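Local coordinates for ATP-citrate lyase beta-subunit (Chlorobium limicola, PDB 6HXJ), which probably takes part in the ATP- and CoA-dependent cleavage of citrate to acetyl-CoA and oxaloacetate, at residues A[103-115]-A[185-197]. Numbering follows the deposited sequence.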
loop_
_atom_site.group_PDB
_atom_site.type_symbol
_atom_site.label_atom_id
_atom_site.label_comp_id
_atom_site.label_asym_id
_atom_site.label_seq_id
_atom_site.Cartn_x
_atom_site.Cartn_y
_atom_site.Cartn_z
ATOM N N ALA A 103 -57.709 14.147 65.174
ATOM C CA ALA A 103 -56.453 14.206 65.921
ATOM C C ALA A 103 -55.217 14.440 65.026
ATOM O O ALA A 103 -55.239 14.121 63.834
ATOM C CB ALA A 103 -56.285 12.944 66.758
ATOM N N GLU A 104 -54.147 15.009 65.620
ATOM C CA GLU A 104 -52.870 15.322 64.964
ATOM C C GLU A 104 -51.704 14.615 65.659
ATOM O O GLU A 104 -51.682 14.534 66.894
ATOM C CB GLU A 104 -52.626 16.835 64.959
ATOM C CG GLU A 104 -53.737 17.636 64.292
ATOM C CD GLU A 104 -53.577 19.146 64.215
ATOM O OE1 GLU A 104 -52.960 19.741 65.131
ATOM O OE2 GLU A 104 -54.127 19.744 63.260
ATOM N N PHE A 105 -50.734 14.112 64.867
ATOM C CA PHE A 105 -49.578 13.400 65.379
ATOM C C PHE A 105 -48.301 13.927 64.724
ATOM O O PHE A 105 -48.335 14.579 63.670
ATOM C CB PHE A 105 -49.703 11.885 65.109
ATOM C CG PHE A 105 -51.002 11.199 65.426
ATOM C CD1 PHE A 105 -51.593 11.330 66.682
ATOM C CD2 PHE A 105 -51.596 10.348 64.504
ATOM C CE1 PHE A 105 -52.808 10.699 66.977
ATOM C CE2 PHE A 105 -52.791 9.689 64.806
ATOM C CZ PHE A 105 -53.390 9.868 66.044
ATOM N N TYR A 106 -47.162 13.613 65.339
ATOM C CA TYR A 106 -45.863 13.980 64.800
ATOM C C TYR A 106 -45.060 12.729 64.482
ATOM O O TYR A 106 -45.035 11.787 65.273
ATOM C CB TYR A 106 -45.114 14.894 65.785
ATOM C CG TYR A 106 -43.691 15.229 65.396
ATOM C CD1 TYR A 106 -43.422 16.139 64.383
ATOM C CD2 TYR A 106 -42.611 14.673 66.076
ATOM C CE1 TYR A 106 -42.113 16.458 64.024
ATOM C CE2 TYR A 106 -41.294 14.974 65.720
ATOM C CZ TYR A 106 -41.049 15.874 64.696
ATOM O OH TYR A 106 -39.755 16.204 64.353
ATOM N N VAL A 107 -44.476 12.711 63.280
ATOM C CA VAL A 107 -43.593 11.663 62.762
ATOM C C VAL A 107 -42.432 12.354 62.074
ATOM O O VAL A 107 -42.639 13.276 61.300
ATOM C CB VAL A 107 -44.223 10.641 61.770
ATOM C CG1 VAL A 107 -43.158 9.696 61.230
ATOM C CG2 VAL A 107 -45.383 9.865 62.374
ATOM N N SER A 108 -41.222 11.905 62.339
ATOM C CA SER A 108 -40.028 12.380 61.673
ATOM C C SER A 108 -38.989 11.304 61.741
ATOM O O SER A 108 -38.857 10.617 62.758
ATOM C CB SER A 108 -39.491 13.669 62.286
ATOM O OG SER A 108 -38.898 13.450 63.555
ATOM N N ILE A 109 -38.251 11.160 60.648
ATOM C CA ILE A 109 -37.122 10.243 60.501
ATOM C C ILE A 109 -35.903 11.083 60.058
ATOM O O ILE A 109 -35.947 11.716 59.007
ATOM C CB ILE A 109 -37.465 9.000 59.629
ATOM C CG1 ILE A 109 -36.270 8.076 59.478
ATOM C CG2 ILE A 109 -38.084 9.338 58.274
ATOM C CD1 ILE A 109 -36.615 6.609 59.525
ATOM N N ILE A 110 -34.925 11.218 60.958
ATOM C CA ILE A 110 -33.746 12.063 60.767
ATOM C C ILE A 110 -32.520 11.188 60.756
ATOM O O ILE A 110 -32.285 10.454 61.724
ATOM C CB ILE A 110 -33.685 13.219 61.812
ATOM C CG1 ILE A 110 -33.715 12.648 63.269
ATOM C CG2 ILE A 110 -34.845 14.186 61.569
ATOM C CD1 ILE A 110 -34.125 13.554 64.462
ATOM N N GLY A 111 -31.784 11.211 59.641
ATOM C CA GLY A 111 -30.597 10.389 59.465
ATOM C C GLY A 111 -29.451 10.783 60.370
ATOM O O GLY A 111 -29.367 11.938 60.799
ATOM N N ASN A 112 -28.581 9.818 60.682
ATOM C CA ASN A 112 -27.400 9.993 61.537
ATOM C C ASN A 112 -26.290 9.023 61.089
ATOM O O ASN A 112 -26.555 8.160 60.248
ATOM C CB ASN A 112 -27.743 9.805 63.028
ATOM C CG ASN A 112 -28.446 8.519 63.357
ATOM O OD1 ASN A 112 -27.976 7.423 63.042
ATOM N ND2 ASN A 112 -29.599 8.632 63.989
ATOM N N LYS A 113 -25.071 9.148 61.656
ATOM C CA LYS A 113 -23.908 8.359 61.250
ATOM C C LYS A 113 -24.142 6.853 61.248
ATOM O O LYS A 113 -23.516 6.159 60.457
ATOM C CB LYS A 113 -22.647 8.724 62.061
ATOM C CG LYS A 113 -22.762 8.522 63.569
ATOM C CD LYS A 113 -21.482 8.869 64.354
ATOM C CE LYS A 113 -21.500 8.334 65.784
ATOM N NZ LYS A 113 -22.435 9.073 66.693
ATOM N N ASP A 114 -25.082 6.368 62.073
ATOM C CA ASP A 114 -25.399 4.941 62.265
ATOM C C ASP A 114 -26.688 4.461 61.583
ATOM O O ASP A 114 -27.005 3.288 61.640
ATOM C CB ASP A 114 -25.435 4.611 63.783
ATOM C CG ASP A 114 -24.148 4.951 64.547
ATOM O OD1 ASP A 114 -23.033 4.659 64.019
ATOM O OD2 ASP A 114 -24.253 5.485 65.679
ATOM N N GLY A 115 -27.416 5.357 60.962
ATOM C CA GLY A 115 -28.652 5.021 60.279
ATOM C C GLY A 115 -29.521 6.242 60.457
ATOM O O GLY A 115 -29.103 7.370 60.157
ATOM N N GLN A 185 -32.270 12.549 53.818
ATOM C CA GLN A 185 -31.454 12.988 54.940
ATOM C C GLN A 185 -32.406 13.083 56.137
ATOM O O GLN A 185 -32.054 12.752 57.268
ATOM C CB GLN A 185 -30.800 14.330 54.631
ATOM C CG GLN A 185 -29.733 14.183 53.548
ATOM C CD GLN A 185 -29.309 15.472 52.875
ATOM O OE1 GLN A 185 -30.025 16.478 52.830
ATOM N NE2 GLN A 185 -28.137 15.436 52.274
ATOM N N SER A 186 -33.648 13.472 55.866
ATOM C CA SER A 186 -34.709 13.634 56.851
ATOM C C SER A 186 -36.078 13.844 56.187
ATOM O O SER A 186 -36.165 14.384 55.081
ATOM C CB SER A 186 -34.413 14.798 57.801
ATOM O OG SER A 186 -34.329 16.033 57.111
ATOM N N ILE A 187 -37.146 13.416 56.891
ATOM C CA ILE A 187 -38.563 13.540 56.514
ATOM C C ILE A 187 -39.328 13.892 57.791
ATOM O O ILE A 187 -39.237 13.138 58.757
ATOM C CB ILE A 187 -39.102 12.219 55.896
ATOM C CG1 ILE A 187 -38.271 11.747 54.661
ATOM C CG2 ILE A 187 -40.602 12.349 55.575
ATOM C CD1 ILE A 187 -38.403 10.267 54.266
ATOM N N GLU A 188 -40.064 15.017 57.798
ATOM C CA GLU A 188 -40.801 15.498 58.956
ATOM C C GLU A 188 -42.258 15.725 58.578
ATOM O O GLU A 188 -42.548 16.481 57.650
ATOM C CB GLU A 188 -40.156 16.772 59.536
ATOM C CG GLU A 188 -40.574 17.056 60.969
ATOM C CD GLU A 188 -40.983 18.479 61.303
ATOM O OE1 GLU A 188 -41.833 19.048 60.578
ATOM O OE2 GLU A 188 -40.495 19.004 62.331
ATOM N N ILE A 189 -43.168 15.012 59.245
ATOM C CA ILE A 189 -44.611 15.107 59.040
ATOM C C ILE A 189 -45.270 15.620 60.329
ATOM O O ILE A 189 -45.260 14.937 61.356
ATOM C CB ILE A 189 -45.230 13.772 58.547
ATOM C CG1 ILE A 189 -44.585 13.294 57.220
ATOM C CG2 ILE A 189 -46.757 13.912 58.425
ATOM C CD1 ILE A 189 -44.906 11.882 56.815
ATOM N N ASN A 190 -45.784 16.840 60.280
ATOM C CA ASN A 190 -46.430 17.457 61.418
ATOM C C ASN A 190 -47.434 18.449 60.894
ATOM O O ASN A 190 -47.039 19.506 60.402
ATOM C CB ASN A 190 -45.428 18.129 62.378
ATOM C CG ASN A 190 -46.049 18.555 63.684
ATOM O OD1 ASN A 190 -46.720 17.773 64.381
ATOM N ND2 ASN A 190 -45.823 19.806 64.048
ATOM N N PRO A 191 -48.731 18.092 60.919
ATOM C CA PRO A 191 -49.284 16.869 61.506
ATOM C C PRO A 191 -49.576 15.721 60.561
ATOM O O PRO A 191 -49.815 15.905 59.362
ATOM C CB PRO A 191 -50.588 17.370 62.137
ATOM C CG PRO A 191 -51.049 18.491 61.225
ATOM C CD PRO A 191 -49.808 19.006 60.489
ATOM N N LEU A 192 -49.571 14.525 61.146
ATOM C CA LEU A 192 -50.034 13.293 60.531
ATOM C C LEU A 192 -51.436 13.184 61.176
ATOM O O LEU A 192 -51.575 12.900 62.377
ATOM C CB LEU A 192 -49.132 12.073 60.860
ATOM C CG LEU A 192 -49.712 10.696 60.438
ATOM C CD1 LEU A 192 -49.645 10.490 58.932
ATOM C CD2 LEU A 192 -49.093 9.549 61.212
ATOM N N VAL A 193 -52.454 13.544 60.406
ATOM C CA VAL A 193 -53.810 13.584 60.925
ATOM C C VAL A 193 -54.562 12.274 60.710
ATOM O O VAL A 193 -54.261 11.518 59.783
ATOM C CB VAL A 193 -54.609 14.812 60.409
ATOM C CG1 VAL A 193 -53.887 16.114 60.738
ATOM C CG2 VAL A 193 -54.910 14.709 58.917
ATOM N N ILE A 194 -55.539 12.023 61.596
ATOM C CA ILE A 194 -56.442 10.874 61.561
ATOM C C ILE A 194 -57.895 11.354 61.538
ATOM O O ILE A 194 -58.276 12.244 62.309
ATOM C CB ILE A 194 -56.174 9.844 62.714
ATOM C CG1 ILE A 194 -57.153 8.639 62.710
ATOM C CG2 ILE A 194 -56.231 10.506 64.085
ATOM C CD1 ILE A 194 -57.089 7.714 61.603
ATOM N N ARG A 195 -58.694 10.746 60.650
ATOM C CA ARG A 195 -60.128 10.976 60.536
ATOM C C ARG A 195 -60.785 9.688 61.048
ATOM O O ARG A 195 -61.043 8.752 60.284
ATOM C CB ARG A 195 -60.508 11.306 59.085
ATOM C CG ARG A 195 -61.986 11.693 58.893
ATOM C CD ARG A 195 -62.241 12.403 57.570
ATOM N NE ARG A 195 -62.234 11.492 56.420
ATOM C CZ ARG A 195 -62.392 11.876 55.155
ATOM N NH1 ARG A 195 -62.373 10.979 54.176
ATOM N NH2 ARG A 195 -62.573 13.158 54.860
ATOM N N LYS A 196 -60.961 9.632 62.377
ATOM C CA LYS A 196 -61.461 8.489 63.139
ATOM C C LYS A 196 -62.734 7.843 62.566
ATOM O O LYS A 196 -62.760 6.613 62.454
ATOM C CB LYS A 196 -61.638 8.845 64.622
ATOM C CG LYS A 196 -60.298 9.044 65.318
ATOM C CD LYS A 196 -60.413 9.334 66.792
ATOM C CE LYS A 196 -59.039 9.714 67.287
ATOM N NZ LYS A 196 -58.869 9.494 68.740
ATOM N N SER A 197 -63.719 8.654 62.106
ATOM C CA SER A 197 -64.979 8.172 61.511
ATOM C C SER A 197 -64.805 6.955 60.592
ATOM O O SER A 197 -65.505 5.957 60.764
ATOM C CB SER A 197 -65.716 9.297 60.782
ATOM O OG SER A 197 -64.869 10.073 59.947
#
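The carbonyl oxygen of Val107 takes the amide of Ile189 at 2.7 Å (N to O), and Val107 N returns the bond to Ile189 O. This reciprocal pair sits midway along two antiparallel neighbours, 103-115 and 185-197, in the six-stranded antiparallel sheet of the ATP-grasp domain, and the same ladder runs on through Ile109 and Ile187. It also illustrates how a bulge is accommodated: between the Val107-Ile189 and Phe105-Leu192 pairs the second strand carries one extra residue, at Asn190 and Pro191, which are joined by a cis peptide. Leu192 N then resumes the ladder, shifted by one residue, 2.8 Å from Phe105 O.

Tyr106 lies against this bulge. A chi1 of 174° swings its ring to the side of its own carbonyl carbon, where the ring turns an edge to Asn190 and Glu188. Asn190 CB comes within 3.5 Å of Tyr106 CD1. The Glu188 carboxylate meets the same ring edge with its plane turned 84° from that of the ring. Asn190 ND2 is hydrogen-bonded to Gly125 O, while Tyr106 OH and Ser108 OG are hydrogen-bonded to each other. Were the ring replaced by an alanine here, Ser108 OG would probably lose this partner and the Glu188 side chain be freer to turn.

The other face of the sheet is apolar. Val107, Ile109 and Ile187 pack against helix 163-181, all three on Leu175, and Ile109 CG2 rests 3.9 Å from Ile187 CB. Farther along, the Phe105 ring meets Phe160 edge-to-face, and its CZ touches Ile194 CG2 at 3.5 Å.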